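Local coordinates for protein putative transcriptional regulator (Methanosarcina mazei, PDB 3R0A) that is a putative transcriptional regulator that pairs with a second copy of itself and probably binds DNA through a winged helix-turn-helix domain, at residues Q101-V104 against Q105-D109. Residues are numbered along the deposited sequence; the frame is centred on the assembly and turned at random.
Sequences QKIV and QSWAD
Ile103 and Trp107, one turn apart on helix 93-119, meet through the isoleucine CG2 methyl, which lies 3.7 Å from Trp107 NE1, above the indole plane just beyond its NE1-CE2 edge, on the Ile103 O side. With Trp107 CG anti to its carbonyl carbon (chi1 -67°), the ring lays one face over the preceding turn: Ile103 O stands 3.3 Å above its plane and Val104 CA covers the same face. Val104 CG2 touches more loosely, 4.1 Å from Trp107 CZ3.

This long helix follows hairpin 72-78/84-90, consistent with the wing of a winged helix-turn-helix fold, and pairs with its counterpart in the second subunit. Ile103 and Trp107 pack on helix 14-22, Trp107 meets Phe7 of the second subunit edge-to-face, and Val104 packs on Ala108 of that subunit.

Ile103 O accepts two hydrogen bonds from one face of its carbonyl plane, from Trp107 N and Ser106 OG, the latter at 2.9 Å. Backbone N-H groups of residues 105 to 109 each bond the carbonyl four residues earlier, Gln101 O through Gln105 O. Gln105, bent at chi2 (47°), gives NE2 to Asp109 OD1 at 3.1 Å, above the carboxylate plane, while its OE1 accepts a hydrogen bond from Gln105 NE2 of the second subunit.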
loop_
_atom_site.group_PDB
_atom_site.type_symbol
_atom_site.label_atom_id
_atom_site.label_comp_id
_atom_site.label_asym_id
_atom_site.label_seq_id
_atom_site.Cartn_x
_atom_site.Cartn_y
_atom_site.Cartn_z
ATOM N N GLN B 101 -11.173 -0.470 4.028
ATOM C CA GLN B 101 -9.961 -0.647 4.834
ATOM C C GLN B 101 -9.570 -2.087 4.982
ATOM O O GLN B 101 -8.377 -2.415 4.992
ATOM C CB GLN B 101 -10.062 0.007 6.209
ATOM C CG GLN B 101 -8.692 0.104 6.930
ATOM C CD GLN B 101 -7.659 0.951 6.186
ATOM O OE1 GLN B 101 -7.994 1.851 5.392
ATOM N NE2 GLN B 101 -6.381 0.671 6.451
ATOM N N LYS B 102 -10.571 -2.960 5.068
ATOM C CA LYS B 102 -10.306 -4.381 5.084
ATOM C C LYS B 102 -9.484 -4.709 3.853
ATOM O O LYS B 102 -8.480 -5.411 3.936
ATOM C CB LYS B 102 -11.610 -5.187 5.105
ATOM C CG LYS B 102 -11.551 -6.440 6.003
ATOM C CD LYS B 102 -11.912 -6.072 7.458
ATOM C CE LYS B 102 -13.370 -6.512 7.784
ATOM N NZ LYS B 102 -13.933 -5.588 8.854
ATOM N N ILE B 103 -9.906 -4.154 2.724
ATOM C CA ILE B 103 -9.268 -4.370 1.427
ATOM C C ILE B 103 -7.848 -3.757 1.303
ATOM O O ILE B 103 -6.914 -4.429 0.835
ATOM C CB ILE B 103 -10.182 -3.856 0.294
ATOM C CG1 ILE B 103 -11.482 -4.688 0.251
ATOM C CG2 ILE B 103 -9.466 -3.916 -1.036
ATOM C CD1 ILE B 103 -12.601 -4.087 -0.599
ATOM N N VAL B 104 -7.695 -2.494 1.689
ATOM C CA VAL B 104 -6.370 -1.872 1.820
ATOM C C VAL B 104 -5.489 -2.681 2.778
ATOM O O VAL B 104 -4.329 -2.910 2.516
ATOM C CB VAL B 104 -6.459 -0.429 2.384
ATOM C CG1 VAL B 104 -5.057 0.103 2.727
ATOM C CG2 VAL B 104 -7.165 0.514 1.390
ATOM N N GLN B 105 -6.050 -3.113 3.897
ATOM C CA GLN B 105 -5.262 -3.888 4.829
ATOM C C GLN B 105 -4.665 -5.127 4.125
ATOM O O GLN B 105 -3.456 -5.422 4.273
ATOM C CB GLN B 105 -6.114 -4.274 6.061
ATOM C CG GLN B 105 -5.349 -4.942 7.197
ATOM C CD GLN B 105 -4.072 -4.182 7.518
ATOM O OE1 GLN B 105 -4.110 -2.953 7.667
ATOM N NE2 GLN B 105 -2.928 -4.900 7.566
ATOM N N SER B 106 -5.510 -5.849 3.367
ATOM C CA SER B 106 -5.065 -7.084 2.687
ATOM C C SER B 106 -3.995 -6.816 1.649
ATOM O O SER B 106 -3.128 -7.657 1.433
ATOM C CB SER B 106 -6.228 -7.901 2.101
ATOM O OG SER B 106 -6.692 -7.344 0.877
ATOM N N TRP B 107 -4.030 -5.638 1.032
ATOM C CA TRP B 107 -2.970 -5.224 0.094
ATOM C C TRP B 107 -1.652 -5.124 0.844
ATOM O O TRP B 107 -0.607 -5.596 0.372
ATOM C CB TRP B 107 -3.267 -3.853 -0.482
ATOM C CG TRP B 107 -4.452 -3.743 -1.393
ATOM C CD1 TRP B 107 -5.156 -4.769 -1.980
ATOM C CD2 TRP B 107 -5.039 -2.529 -1.870
ATOM N NE1 TRP B 107 -6.162 -4.265 -2.762
ATOM C CE2 TRP B 107 -6.109 -2.890 -2.721
ATOM C CE3 TRP B 107 -4.755 -1.172 -1.674
ATOM C CZ2 TRP B 107 -6.906 -1.940 -3.366
ATOM C CZ3 TRP B 107 -5.562 -0.220 -2.304
ATOM C CH2 TRP B 107 -6.610 -0.616 -3.162
ATOM N N ALA B 108 -1.707 -4.511 2.020
ATOM C CA ALA B 108 -0.520 -4.378 2.879
ATOM C C ALA B 108 0.010 -5.734 3.345
ATOM O O ALA B 108 1.226 -5.925 3.399
ATOM C CB ALA B 108 -0.804 -3.488 4.076
ATOM N N ASP B 109 -0.905 -6.654 3.697
ATOM C CA ASP B 109 -0.521 -8.026 4.043
ATOM C C ASP B 109 0.162 -8.731 2.894
ATOM O O ASP B 109 1.193 -9.371 3.118
ATOM C CB ASP B 109 -1.720 -8.887 4.413
ATOM C CG ASP B 109 -2.426 -8.421 5.639
ATOM O OD1 ASP B 109 -1.888 -7.573 6.392
ATOM O OD2 ASP B 109 -3.543 -8.925 5.846
#